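Local coordinates for folylpolyglutamate synthase protein FOLC (Mycobacterium tuberculosis, PDB 2VOS), which probably adds L-glutamate to dihydropteroate and, successively, to tetrahydrofolate at the expense of ATP, in a magnesium-dependent ligase reaction, at residues A[83-88]-A[324-329]; A[90-95]-A[108-113]; A[275-280]-A[289-294]. All blocks are in the same frame, centred on the assembly; numbering follows the deposited sequence.

Contact 1. Residues A[83-88]-A[324-329]; sequences DALVTA and DAVRAG
Two helices, 75-88 and 323-331, meet here through small residues, their segment axes 8.0 Å apart at closest approach and their directions 137° apart. Helix 75-88 follows the P-loop, its first residues Lys-75, Thr-76 and Ser-77 binding ADP, and this contact is made by its C-terminal end. The CA atoms come nearest at Gly-329 and Leu-85, 4.4 Å apart. A CB on Gly-329 would point at the partner helix and collide with CA of Leu-85, so the close approach depends on the missing side chain. The methyl of Ala-88 points toward the other helix, with CB 3.2 Å from the carbonyl O of Ala-325 and 3.6 Å from CA of Gly-329. One turn earlier, CB of Ala-84 rests 3.3 Å from the carbonyl O of Gly-329.

Leu-85 is the longest side chain that segment 83-88 brings to the seam. From CB, chi1 of -70° sets CG anti to the carbonyl carbon, and chi2 of 168° then carries CD2 across to the partner. CD2 ends 3.8 Å from the carbonyl O of Val-326, with CG1 of that valine 4.3 Å away. No hydrogen bond spans the seam; methyl groups lie against backbone instead. Helix 296-312 flanks the pair, Val-309 touching Leu-85 and Leu-306 touching Val-326, and Val-326 also reaches Tyr-286 and Ile-289 of strand 284-291.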
ATOM      1  N   ASP A  83      10.445  -7.078  -0.960  1.00 24.58           N
ATOM      2  CA  ASP A  83      10.493  -8.070  -2.025  1.00 24.33           C
ATOM      3  C   ASP A  83      11.711  -7.810  -2.945  1.00 24.46           C
ATOM      4  O   ASP A  83      12.539  -8.714  -3.271  1.00 25.00           O
ATOM      5  CB  ASP A  83       9.167  -7.980  -2.820  1.00 23.97           C
ATOM      6  CG  ASP A  83       8.972  -9.149  -3.777  1.00 28.45           C
ATOM      7  OD1 ASP A  83       9.985  -9.847  -4.062  1.00 28.51           O
ATOM      8  OD2 ASP A  83       7.820  -9.357  -4.265  1.00 27.76           O
ATOM      9  N   ALA A  84      11.843  -6.578  -3.404  1.00 24.25           N
ATOM     10  CA  ALA A  84      12.968  -6.254  -4.273  1.00 23.74           C
ATOM     11  C   ALA A  84      14.339  -6.596  -3.631  1.00 24.78           C
ATOM     12  O   ALA A  84      15.227  -7.146  -4.310  1.00 24.42           O
ATOM     13  CB  ALA A  84      12.933  -4.744  -4.659  1.00 24.14           C
ATOM     14  N   LEU A  85      14.533  -6.198  -2.366  1.00 23.96           N
ATOM     15  CA  LEU A  85      15.794  -6.462  -1.651  1.00 24.64           C
ATOM     16  C   LEU A  85      16.028  -7.984  -1.472  1.00 25.60           C
ATOM     17  O   LEU A  85      17.121  -8.492  -1.741  1.00 25.32           O
ATOM     18  CB  LEU A  85      15.771  -5.775  -0.278  1.00 24.12           C
ATOM     19  CG  LEU A  85      15.846  -4.241  -0.287  1.00 26.57           C
ATOM     20  CD1 LEU A  85      15.511  -3.732   1.138  1.00 26.66           C
ATOM     21  CD2 LEU A  85      17.272  -3.726  -0.668  1.00 25.65           C
ATOM     22  N   VAL A  86      15.009  -8.741  -1.053  1.00 24.16           N
ATOM     23  CA  VAL A  86      15.185 -10.171  -0.848  1.00 25.20           C
ATOM     24  C   VAL A  86      15.477 -10.872  -2.196  1.00 25.94           C
ATOM     25  O   VAL A  86      16.338 -11.830  -2.303  1.00 26.05           O
ATOM     26  CB  VAL A  86      13.951 -10.777  -0.146  1.00 24.99           C
ATOM     27  CG1 VAL A  86      14.002 -12.328  -0.167  1.00 25.33           C
ATOM     28  CG2 VAL A  86      13.821 -10.185   1.249  1.00 26.58           C
ATOM     29  N   THR A  87      14.834 -10.397  -3.248  1.00 23.84           N
ATOM     30  CA  THR A  87      15.059 -10.936  -4.592  1.00 25.92           C
ATOM     31  C   THR A  87      16.501 -10.623  -5.108  1.00 25.86           C
ATOM     32  O   THR A  87      17.129 -11.448  -5.774  1.00 27.45           O
ATOM     33  CB  THR A  87      13.980 -10.329  -5.588  1.00 25.14           C
ATOM     34  OG1 THR A  87      12.655 -10.801  -5.187  1.00 27.22           O
ATOM     35  CG2 THR A  87      14.277 -10.763  -7.022  1.00 26.35           C
ATOM     36  N   ALA A  88      16.972  -9.414  -4.852  1.00 27.12           N
ATOM     37  CA  ALA A  88      18.366  -8.977  -5.167  1.00 27.47           C
ATOM     38  C   ALA A  88      19.393  -9.835  -4.385  1.00 29.59           C
ATOM     39  O   ALA A  88      20.563  -9.978  -4.816  1.00 29.66           O
ATOM     40  CB  ALA A  88      18.569  -7.488  -4.782  1.00 26.95           C
ATOM     41  N   ASP A 324      26.225  -3.998  -2.985  1.00 36.97           N
ATOM     42  CA  ASP A 324      25.791  -4.064  -4.399  1.00 36.29           C
ATOM     43  C   ASP A 324      24.394  -4.660  -4.508  1.00 36.75           C
ATOM     44  O   ASP A 324      23.619  -4.254  -5.374  1.00 36.93           O
ATOM     45  CB  ASP A 324      26.755  -4.923  -5.237  1.00 34.68           C
ATOM     46  CG  ASP A 324      28.123  -4.271  -5.399  1.00 36.13           C
ATOM     47  OD1 ASP A 324      28.292  -3.094  -4.971  1.00 35.88           O
ATOM     48  OD2 ASP A 324      29.046  -4.894  -5.959  1.00 30.34           O
ATOM     49  N   ALA A 325      24.077  -5.657  -3.668  1.00 35.30           N
ATOM     50  CA  ALA A 325      22.750  -6.268  -3.759  1.00 37.41           C
ATOM     51  C   ALA A 325      21.688  -5.281  -3.227  1.00 37.79           C
ATOM     52  O   ALA A 325      20.553  -5.142  -3.755  1.00 38.53           O
ATOM     53  CB  ALA A 325      22.729  -7.586  -2.938  1.00 38.10           C
ATOM     54  N   VAL A 326      22.041  -4.563  -2.156  1.00 38.62           N
ATOM     55  CA  VAL A 326      21.114  -3.539  -1.650  1.00 37.76           C
ATOM     56  C   VAL A 326      20.893  -2.446  -2.745  1.00 38.64           C
ATOM     57  O   VAL A 326      19.779  -2.034  -2.963  1.00 37.51           O
ATOM     58  CB  VAL A 326      21.667  -2.891  -0.389  1.00 39.61           C
ATOM     59  CG1 VAL A 326      20.931  -1.581  -0.037  1.00 39.61           C
ATOM     60  CG2 VAL A 326      21.750  -3.956   0.821  1.00 37.13           C
ATOM     61  N   ARG A 327      21.959  -1.933  -3.366  1.00 38.79           N
ATOM     62  CA  ARG A 327      21.782  -0.943  -4.435  1.00 38.34           C
ATOM     63  C   ARG A 327      20.927  -1.504  -5.570  1.00 38.53           C
ATOM     64  O   ARG A 327      20.014  -0.815  -6.061  1.00 38.20           O
ATOM     65  CB  ARG A 327      23.113  -0.499  -4.980  1.00 38.21           C
ATOM     66  CG  ARG A 327      23.721   0.607  -4.140  1.00 39.39           C
ATOM     67  CD  ARG A 327      25.108   1.114  -4.625  1.00 39.90           C
ATOM     68  NE  ARG A 327      26.172   0.114  -4.395  1.00 40.89           N
ATOM     69  CZ  ARG A 327      26.784  -0.074  -3.219  1.00 45.46           C
ATOM     70  NH1 ARG A 327      27.723  -1.022  -3.104  1.00 40.22           N
ATOM     71  NH2 ARG A 327      26.450   0.654  -2.134  1.00 42.76           N
ATOM     72  N   ALA A 328      21.226  -2.733  -5.983  1.00 38.72           N
ATOM     73  CA  ALA A 328      20.445  -3.385  -7.085  1.00 38.75           C
ATOM     74  C   ALA A 328      18.961  -3.597  -6.718  1.00 39.38           C
ATOM     75  O   ALA A 328      18.084  -3.409  -7.581  1.00 38.73           O
ATOM     76  CB  ALA A 328      21.122  -4.703  -7.552  1.00 39.27           C
ATOM     77  N   GLY A 329      18.650  -3.976  -5.465  1.00 37.47           N
ATOM     78  CA  GLY A 329      17.268  -4.190  -5.079  1.00 36.85           C
ATOM     79  C   GLY A 329      16.484  -2.896  -5.094  1.00 38.33           C
ATOM     80  O   GLY A 329      15.375  -2.810  -5.656  1.00 38.45           O
TER

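Contact 2. Residues A[90-95]-A[108-113]; sequences HRRTGR and ISIDGK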
ATOM      1  N   HIS A  90      18.778 -12.885  -4.007  1.00 31.02           N
ATOM      2  CA  HIS A  90      18.564 -14.175  -4.670  1.00 31.83           C
ATOM      3  C   HIS A  90      17.754 -15.274  -3.956  1.00 32.17           C
ATOM      4  O   HIS A  90      17.879 -16.474  -4.319  1.00 29.95           O
ATOM      5  CB  HIS A  90      19.900 -14.721  -5.099  1.00 34.21           C
ATOM      6  CG  HIS A  90      20.733 -13.672  -5.750  1.00 35.48           C
ATOM      7  ND1 HIS A  90      20.458 -13.213  -7.018  1.00 36.08           N
ATOM      8  CD2 HIS A  90      21.776 -12.941  -5.283  1.00 33.69           C
ATOM      9  CE1 HIS A  90      21.342 -12.277  -7.329  1.00 36.93           C
ATOM     10  NE2 HIS A  90      22.168 -12.119  -6.302  1.00 33.36           N
ATOM     11  N   ARG A  91      16.926 -14.859  -2.991  1.00 30.41           N
ATOM     12  CA  ARG A  91      15.897 -15.769  -2.419  1.00 30.35           C
ATOM     13  C   ARG A  91      14.571 -15.579  -3.162  1.00 30.57           C
ATOM     14  O   ARG A  91      14.242 -14.476  -3.608  1.00 31.31           O
ATOM     15  CB  ARG A  91      15.684 -15.472  -0.936  1.00 29.32           C
ATOM     16  CG  ARG A  91      16.680 -16.206  -0.005  1.00 31.89           C
ATOM     17  CD  ARG A  91      18.156 -15.892  -0.326  1.00 32.60           C
ATOM     18  NE  ARG A  91      19.012 -16.257   0.834  1.00 33.70           N
ATOM     19  CZ  ARG A  91      20.197 -15.720   1.095  1.00 35.28           C
ATOM     20  NH1 ARG A  91      20.711 -14.781   0.284  1.00 36.04           N
ATOM     21  NH2 ARG A  91      20.853 -16.087   2.173  1.00 36.46           N
ATOM     22  N   ARG A  92      13.810 -16.649  -3.285  1.00 28.83           N
ATOM     23  CA  ARG A  92      12.616 -16.623  -4.051  1.00 28.79           C
ATOM     24  C   ARG A  92      11.542 -16.094  -3.150  1.00 28.86           C
ATOM     25  O   ARG A  92      11.380 -16.588  -2.008  1.00 27.35           O
ATOM     26  CB  ARG A  92      12.293 -18.047  -4.498  1.00 28.55           C
ATOM     27  CG  ARG A  92      11.164 -18.070  -5.414  1.00 35.52           C
ATOM     28  CD  ARG A  92      11.001 -19.436  -6.084  1.00 39.16           C
ATOM     29  NE  ARG A  92      10.191 -19.133  -7.216  1.00 41.24           N
ATOM     30  CZ  ARG A  92       9.347 -19.981  -7.749  1.00 40.14           C
ATOM     31  NH1 ARG A  92       8.664 -19.608  -8.803  1.00 37.87           N
ATOM     32  NH2 ARG A  92       9.249 -21.203  -7.238  1.00 40.64           N
ATOM     33  N   THR A  93      10.839 -15.047  -3.599  1.00 26.01           N
ATOM     34  CA  THR A  93       9.839 -14.445  -2.700  1.00 26.68           C
ATOM     35  C   THR A  93       8.381 -14.754  -3.101  1.00 25.84           C
ATOM     36  O   THR A  93       8.066 -15.041  -4.267  1.00 25.86           O
ATOM     37  CB  THR A  93       9.907 -12.893  -2.718  1.00 27.46           C
ATOM     38  OG1 THR A  93       9.833 -12.471  -4.088  1.00 26.85           O
ATOM     39  CG2 THR A  93      11.212 -12.402  -2.061  1.00 23.72           C
ATOM     40  N   GLY A  94       7.502 -14.679  -2.126  1.00 24.87           N
ATOM     41  CA  GLY A  94       6.065 -14.526  -2.437  1.00 25.04           C
ATOM     42  C   GLY A  94       5.676 -13.249  -1.723  1.00 26.62           C
ATOM     43  O   GLY A  94       6.204 -12.947  -0.645  1.00 26.02           O
ATOM     44  N   ARG A  95       4.750 -12.489  -2.301  1.00 25.26           N
ATOM     45  CA  ARG A  95       4.355 -11.257  -1.690  1.00 25.10           C
ATOM     46  C   ARG A  95       2.825 -11.094  -1.839  1.00 26.79           C
ATOM     47  O   ARG A  95       2.247 -11.307  -2.931  1.00 27.32           O
ATOM     48  CB  ARG A  95       5.068 -10.052  -2.364  1.00 23.45           C
ATOM     49  CG  ARG A  95       4.423  -8.733  -1.924  1.00 23.26           C
ATOM     50  CD  ARG A  95       5.231  -7.499  -2.382  1.00 24.25           C
ATOM     51  NE  ARG A  95       5.828  -7.609  -3.745  1.00 23.15           N
ATOM     52  CZ  ARG A  95       5.162  -7.354  -4.879  1.00 27.15           C
ATOM     53  NH1 ARG A  95       3.838  -7.051  -4.859  1.00 23.62           N
ATOM     54  NH2 ARG A  95       5.810  -7.399  -6.037  1.00 23.58           N
ATOM     55  N   ILE A 108      -1.262 -11.377  -5.321  1.00 27.08           N
ATOM     56  CA  ILE A 108      -0.385 -12.530  -5.076  1.00 26.11           C
ATOM     57  C   ILE A 108       0.717 -12.516  -6.099  1.00 26.33           C
ATOM     58  O   ILE A 108       0.463 -12.724  -7.289  1.00 24.97           O
ATOM     59  CB  ILE A 108      -1.177 -13.877  -5.196  1.00 26.50           C
ATOM     60  CG1 ILE A 108      -2.459 -13.802  -4.336  1.00 28.59           C
ATOM     61  CG2 ILE A 108      -0.244 -15.117  -4.891  1.00 24.83           C
ATOM     62  CD1 ILE A 108      -3.493 -14.963  -4.576  1.00 27.10           C
ATOM     63  N   SER A 109       1.945 -12.270  -5.643  1.00 25.93           N
ATOM     64  CA  SER A 109       3.086 -12.173  -6.503  1.00 26.63           C
ATOM     65  C   SER A 109       4.093 -13.207  -6.096  1.00 27.05           C
ATOM     66  O   SER A 109       4.228 -13.505  -4.905  1.00 27.88           O
ATOM     67  CB  SER A 109       3.741 -10.787  -6.386  1.00 27.07           C
ATOM     68  OG  SER A 109       2.803  -9.778  -6.822  1.00 32.42           O
ATOM     69  N   ILE A 110       4.774 -13.768  -7.082  1.00 26.15           N
ATOM     70  CA  ILE A 110       5.912 -14.726  -6.835  1.00 28.25           C
ATOM     71  C   ILE A 110       7.064 -14.205  -7.672  1.00 27.25           C
ATOM     72  O   ILE A 110       6.809 -13.788  -8.823  1.00 26.67           O
ATOM     73  CB  ILE A 110       5.569 -16.168  -7.352  1.00 28.10           C
ATOM     74  CG1 ILE A 110       4.289 -16.727  -6.669  1.00 31.61           C
ATOM     75  CG2 ILE A 110       6.840 -17.120  -7.205  1.00 28.84           C
ATOM     76  CD1 ILE A 110       4.457 -16.970  -5.231  1.00 34.19           C
ATOM     77  N   ASP A 111       8.258 -14.137  -7.083  1.00 27.78           N
ATOM     78  CA  ASP A 111       9.468 -13.699  -7.756  1.00 29.73           C
ATOM     79  C   ASP A 111       9.313 -12.251  -8.182  1.00 30.09           C
ATOM     80  O   ASP A 111       9.869 -11.881  -9.198  1.00 28.73           O
ATOM     81  CB  ASP A 111       9.726 -14.532  -9.028  1.00 31.54           C
ATOM     82  CG  ASP A 111       9.957 -16.029  -8.726  1.00 37.37           C
ATOM     83  OD1 ASP A 111      10.801 -16.334  -7.840  1.00 34.35           O
ATOM     84  OD2 ASP A 111       9.312 -16.888  -9.396  1.00 41.23           O
ATOM     85  N   GLY A 112       8.527 -11.443  -7.459  1.00 29.30           N
ATOM     86  CA  GLY A 112       8.423 -10.004  -7.766  1.00 28.62           C
ATOM     87  C   GLY A 112       7.388  -9.648  -8.831  1.00 29.27           C
ATOM     88  O   GLY A 112       7.315  -8.514  -9.234  1.00 30.35           O
ATOM     89  N   LYS A 113       6.605 -10.614  -9.295  1.00 27.73           N
ATOM     90  CA  LYS A 113       5.612 -10.402 -10.364  1.00 28.76           C
ATOM     91  C   LYS A 113       4.249 -10.994  -9.998  1.00 27.43           C
ATOM     92  O   LYS A 113       4.181 -12.065  -9.433  1.00 27.89           O
ATOM     93  CB  LYS A 113       6.049 -11.103 -11.684  1.00 30.23           C
ATOM     94  CG  LYS A 113       7.394 -10.545 -12.250  1.00 34.90           C
ATOM     95  CD  LYS A 113       7.978 -11.554 -13.279  1.00 44.73           C
TER
HETATM   96  O   HOH W   1       7.066 -11.819  -5.018  1.00 25.48           O
HETATM   97  O   HOH W   2       1.551  -9.002  -4.345  1.00 28.18           O
HETATM   98  O   HOH W   3       4.242  -7.833  -8.193  1.00 31.09           O
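Backbone hydrogen bonds join strands 93-96 and 108-110 as a beta hairpin in the eight-stranded mixed sheet, strand 93-96 running parallel to strand 170-174 on its other side. Arg-95 and Ser-109 form a hydrogen-bonded pair, Arg-95 N 2.8 Å from Ser-109 O and Ser-109 N bonded in return to Arg-95 O. Gly-94 and Ile-110 are the adjacent non-hydrogen-bonded pair, and Asp-111 N donates to Thr-93 O at 3.0 Å. A type I' turn with Asp-111 and Gly-112 at its corners ends at Lys-113.

In a side-on salt bridge, Arg-92, extended from CG to NE, presents NE to Asp-111 OD1 and NH1 to Asp-111 OD2, each pair 2.9 Å apart. Both oxygens use their syn lone pairs, and the guanidinium and carboxylate planes are 18° apart. CG2 of Ile-110 lies over one guanidinium face, 3.5 Å from Arg-92 NH1.

Water bridges other polar groups of both segments. One molecule donates to Thr-93 OG1 and accepts from Gly-112 N; another accepts from Arg-95 NH2 at 2.7 Å and is hydrogen-bonded to Ser-109 OG. The bend at chi3 of Arg-95 lays one guanidinium face against Ser-109 CB, offset toward the rim.

Asp-83 of helix 75-88 takes the strongest bonds of Arg-95 NE and Thr-93 OG1. With Arg-80 close to Arg-95, this carboxylate would partly offset two like charges and probably stays ionised.

Contact 3. Residues A[275-280]-A[289-294]; sequences QVLQLQ and IYLPLH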
ATOM      1  N   GLN A 275      15.570   9.622  -6.552  1.00 38.41           N
ATOM      2  CA  GLN A 275      16.418  10.236  -5.544  1.00 37.72           C
ATOM      3  C   GLN A 275      17.600   9.314  -5.238  1.00 38.52           C
ATOM      4  O   GLN A 275      17.550   8.127  -5.521  1.00 37.59           O
ATOM      5  CB  GLN A 275      15.632  10.416  -4.233  1.00 36.54           C
ATOM      6  CG  GLN A 275      14.861   9.176  -3.770  1.00 37.10           C
ATOM      7  CD  GLN A 275      13.796   9.505  -2.705  1.00 41.20           C
ATOM      8  OE1 GLN A 275      14.157   9.958  -1.596  1.00 40.21           O
ATOM      9  NE2 GLN A 275      12.493   9.325  -3.046  1.00 34.88           N
ATOM     10  N   VAL A 276      18.654   9.874  -4.656  1.00 37.63           N
ATOM     11  CA  VAL A 276      19.798   9.093  -4.287  1.00 37.90           C
ATOM     12  C   VAL A 276      19.913   9.203  -2.767  1.00 38.30           C
ATOM     13  O   VAL A 276      19.840  10.294  -2.211  1.00 38.57           O
ATOM     14  CB  VAL A 276      21.038   9.662  -4.961  1.00 39.25           C
ATOM     15  CG1 VAL A 276      22.281   8.903  -4.421  1.00 41.66           C
ATOM     16  CG2 VAL A 276      20.949   9.484  -6.534  1.00 38.32           C
ATOM     17  N   LEU A 277      20.107   8.079  -2.095  1.00 38.29           N
ATOM     18  CA  LEU A 277      20.101   8.005  -0.637  1.00 37.84           C
ATOM     19  C   LEU A 277      21.408   7.510  -0.044  1.00 37.39           C
ATOM     20  O   LEU A 277      22.106   6.679  -0.621  1.00 38.55           O
ATOM     21  CB  LEU A 277      18.964   7.021  -0.179  1.00 37.38           C
ATOM     22  CG  LEU A 277      17.597   7.290  -0.838  1.00 40.91           C
ATOM     23  CD1 LEU A 277      16.554   6.170  -0.428  1.00 39.22           C
ATOM     24  CD2 LEU A 277      17.092   8.635  -0.438  1.00 40.13           C
ATOM     25  N   GLN A 278      21.695   7.963   1.163  1.00 37.23           N
ATOM     26  CA  GLN A 278      22.666   7.296   1.984  1.00 37.73           C
ATOM     27  C   GLN A 278      21.933   6.854   3.242  1.00 38.08           C
ATOM     28  O   GLN A 278      21.384   7.700   3.977  1.00 37.45           O
ATOM     29  CB  GLN A 278      23.802   8.279   2.398  1.00 37.18           C
ATOM     30  CG  GLN A 278      24.859   7.536   3.188  1.00 40.92           C
ATOM     31  CD  GLN A 278      26.038   8.416   3.543  1.00 48.83           C
ATOM     32  OE1 GLN A 278      25.879   9.441   4.237  1.00 48.23           O
ATOM     33  NE2 GLN A 278      27.247   8.006   3.084  1.00 42.62           N
ATOM     34  N   LEU A 279      21.926   5.545   3.502  1.00 38.31           N
ATOM     35  CA  LEU A 279      21.135   4.988   4.601  1.00 38.72           C
ATOM     36  C   LEU A 279      22.018   4.337   5.664  1.00 39.57           C
ATOM     37  O   LEU A 279      22.892   3.530   5.346  1.00 39.40           O
ATOM     38  CB  LEU A 279      20.162   3.946   4.054  1.00 38.20           C
ATOM     39  CG  LEU A 279      19.181   4.390   2.945  1.00 40.66           C
ATOM     40  CD1 LEU A 279      18.273   3.190   2.415  1.00 44.56           C
ATOM     41  CD2 LEU A 279      18.267   5.522   3.410  1.00 36.70           C
ATOM     42  N   GLN A 280      21.740   4.641   6.919  1.00 40.24           N
ATOM     43  CA  GLN A 280      22.268   3.819   7.994  1.00 42.32           C
ATOM     44  C   GLN A 280      21.287   2.684   8.337  1.00 42.10           C
ATOM     45  O   GLN A 280      20.159   2.939   8.812  1.00 43.43           O
ATOM     46  CB  GLN A 280      22.536   4.661   9.219  1.00 43.10           C
ATOM     47  CG  GLN A 280      23.139   3.822  10.361  1.00 48.41           C
ATOM     48  CD  GLN A 280      23.899   4.686  11.266  1.00 58.46           C
ATOM     49  OE1 GLN A 280      24.720   5.488  10.816  1.00 61.27           O
ATOM     50  NE2 GLN A 280      23.636   4.567  12.571  1.00 61.95           N
ATOM     51  N   ILE A 289      22.589   4.828  -2.974  1.00 40.19           N
ATOM     52  CA  ILE A 289      21.406   4.097  -3.301  1.00 39.78           C
ATOM     53  C   ILE A 289      20.517   4.949  -4.222  1.00 40.68           C
ATOM     54  O   ILE A 289      20.005   5.994  -3.791  1.00 41.46           O
ATOM     55  CB  ILE A 289      20.650   3.729  -2.059  1.00 40.72           C
ATOM     56  CG1 ILE A 289      21.464   2.688  -1.281  1.00 40.18           C
ATOM     57  CG2 ILE A 289      19.272   3.109  -2.450  1.00 39.53           C
ATOM     58  CD1 ILE A 289      20.992   2.503   0.141  1.00 38.27           C
ATOM     59  N   TYR A 290      20.352   4.519  -5.469  1.00 38.55           N
ATOM     60  CA  TYR A 290      19.397   5.177  -6.337  1.00 38.62           C
ATOM     61  C   TYR A 290      18.043   4.520  -6.184  1.00 38.74           C
ATOM     62  O   TYR A 290      17.921   3.291  -6.358  1.00 38.88           O
ATOM     63  CB  TYR A 290      19.871   5.161  -7.801  1.00 38.92           C
ATOM     64  CG  TYR A 290      18.796   5.742  -8.729  1.00 38.93           C
ATOM     65  CD1 TYR A 290      18.579   7.119  -8.816  1.00 41.54           C
ATOM     66  CD2 TYR A 290      18.004   4.912  -9.519  1.00 41.52           C
ATOM     67  CE1 TYR A 290      17.585   7.664  -9.673  1.00 41.60           C
ATOM     68  CE2 TYR A 290      16.961   5.458 -10.391  1.00 39.36           C
ATOM     69  CZ  TYR A 290      16.774   6.826 -10.432  1.00 41.27           C
ATOM     70  OH  TYR A 290      15.824   7.391 -11.283  1.00 45.75           O
ATOM     71  N   LEU A 291      17.027   5.315  -5.821  1.00 37.47           N
ATOM     72  CA  LEU A 291      15.671   4.762  -5.692  1.00 38.44           C
ATOM     73  C   LEU A 291      14.817   5.441  -6.763  1.00 38.26           C
ATOM     74  O   LEU A 291      14.695   6.675  -6.734  1.00 37.46           O
ATOM     75  CB  LEU A 291      15.129   5.116  -4.303  1.00 37.16           C
ATOM     76  CG  LEU A 291      13.704   4.586  -4.043  1.00 41.94           C
ATOM     77  CD1 LEU A 291      13.711   3.063  -3.898  1.00 38.14           C
ATOM     78  CD2 LEU A 291      13.169   5.231  -2.787  1.00 36.68           C
ATOM     79  N   PRO A 292      14.269   4.679  -7.733  1.00 38.88           N
ATOM     80  CA  PRO A 292      13.514   5.379  -8.780  1.00 38.81           C
ATOM     81  C   PRO A 292      12.039   5.756  -8.357  1.00 39.77           C
ATOM     82  O   PRO A 292      11.083   5.429  -9.076  1.00 38.98           O
ATOM     83  CB  PRO A 292      13.507   4.385  -9.934  1.00 39.59           C
ATOM     84  CG  PRO A 292      13.412   2.999  -9.213  1.00 39.14           C
ATOM     85  CD  PRO A 292      14.273   3.220  -7.916  1.00 38.21           C
ATOM     86  N   LEU A 293      11.865   6.404  -7.200  1.00 39.39           N
ATOM     87  CA  LEU A 293      10.538   6.800  -6.748  1.00 41.28           C
ATOM     88  C   LEU A 293      10.715   8.223  -6.206  1.00 41.41           C
ATOM     89  O   LEU A 293      11.786   8.576  -5.660  1.00 41.51           O
ATOM     90  CB  LEU A 293      10.044   5.903  -5.577  1.00 41.53           C
ATOM     91  CG  LEU A 293       9.833   4.426  -5.867  1.00 41.24           C
ATOM     92  CD1 LEU A 293       9.403   3.698  -4.594  1.00 43.86           C
ATOM     93  CD2 LEU A 293       8.756   4.281  -6.988  1.00 40.03           C
ATOM     94  N   HIS A 294       9.661   9.007  -6.312  1.00 41.11           N
ATOM     95  CA  HIS A 294       9.667  10.364  -5.871  1.00 39.58           C
ATOM     96  C   HIS A 294       9.127  10.419  -4.438  1.00 40.69           C
ATOM     97  O   HIS A 294       8.264   9.643  -4.046  1.00 40.66           O
ATOM     98  CB  HIS A 294       8.759  11.208  -6.783  1.00 38.92           C
ATOM     99  CG  HIS A 294       9.107  11.155  -8.241  1.00 37.66           C
ATOM    100  ND1 HIS A 294      10.292  11.653  -8.751  1.00 37.38           N
ATOM    101  CD2 HIS A 294       8.393  10.704  -9.308  1.00 38.56           C
ATOM    102  CE1 HIS A 294      10.307  11.462 -10.062  1.00 43.98           C
ATOM    103  NE2 HIS A 294       9.166  10.898 -10.423  1.00 39.31           N
TER
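A glutamine side chain prolongs the strand pairing past the point where the backbone ladder ends. Gln-275 belongs to the beta hairpin of strands 274-281 and 284-291, part of a three-stranded antiparallel sheet in the Mur ligase middle domain. Its CG occupies the crowded position between backbone N and carbonyl carbon (chi1 48°), and the chain then runs extended beyond CG. NE2 thereby reaches Leu-293 O at 2.8 Å in a nearly straight bond. The acceptor lies close to the amide plane, whereas the donor stands above the carbonyl plane of Leu-293. The same NE2 also bonds Gly-295 O, and OE1 accepts from Arg-268, so both ends of the amide are held.

Four backbone bonds precede this one. Gln-275 pairs with Leu-291 in both directions, Leu-291 N reaching Gln-275 O at 2.9 Å almost along the carbonyl axis. Leu-277 pairs likewise with Ile-289, and its N sits 2.7 Å from Ile-289 O. Pro-292 then turns the chain out of the strand as the centre of an inverse gamma turn.

The two sheet faces differ. Leu-277, Ile-289 and Leu-291 share the side met by helices 296-312 and 323-331, where Leu-277 CD1 approaches Leu-291 CD2 at 4.2 Å. On the other side, Val-276 CG2 meets the edge of the Tyr-290 ring, whose OH bonds Val-272 O. Further along the apolar side, Leu-279 crosses Ile-289 at about a right angle, its CD1 3.6 Å from Ile-289 CD1.

Overall arrangement
Helix 75-88 and strand 93-96 follow each other in the chain, so contacts 1 and 2 adjoin, their centres 12 Å apart, with Val-86 CG1 packing on Thr-93 CG2. Contact 3 lies 13 Å from contact 1, centre to centre, and touches it where Val-326 and Arg-327 pack on Ile-289. Contacts 2 and 3 do not meet, their nearest atoms being about 12 Å apart. Along the chain both are nested within the loop closed by contact 1, contact 2 first. Contact 1 thus connects the eight-stranded mixed sheet, at strand 93-96, with the small antiparallel sheet through helices 75-88 and 323-331, the former beginning among the ADP-binding residues.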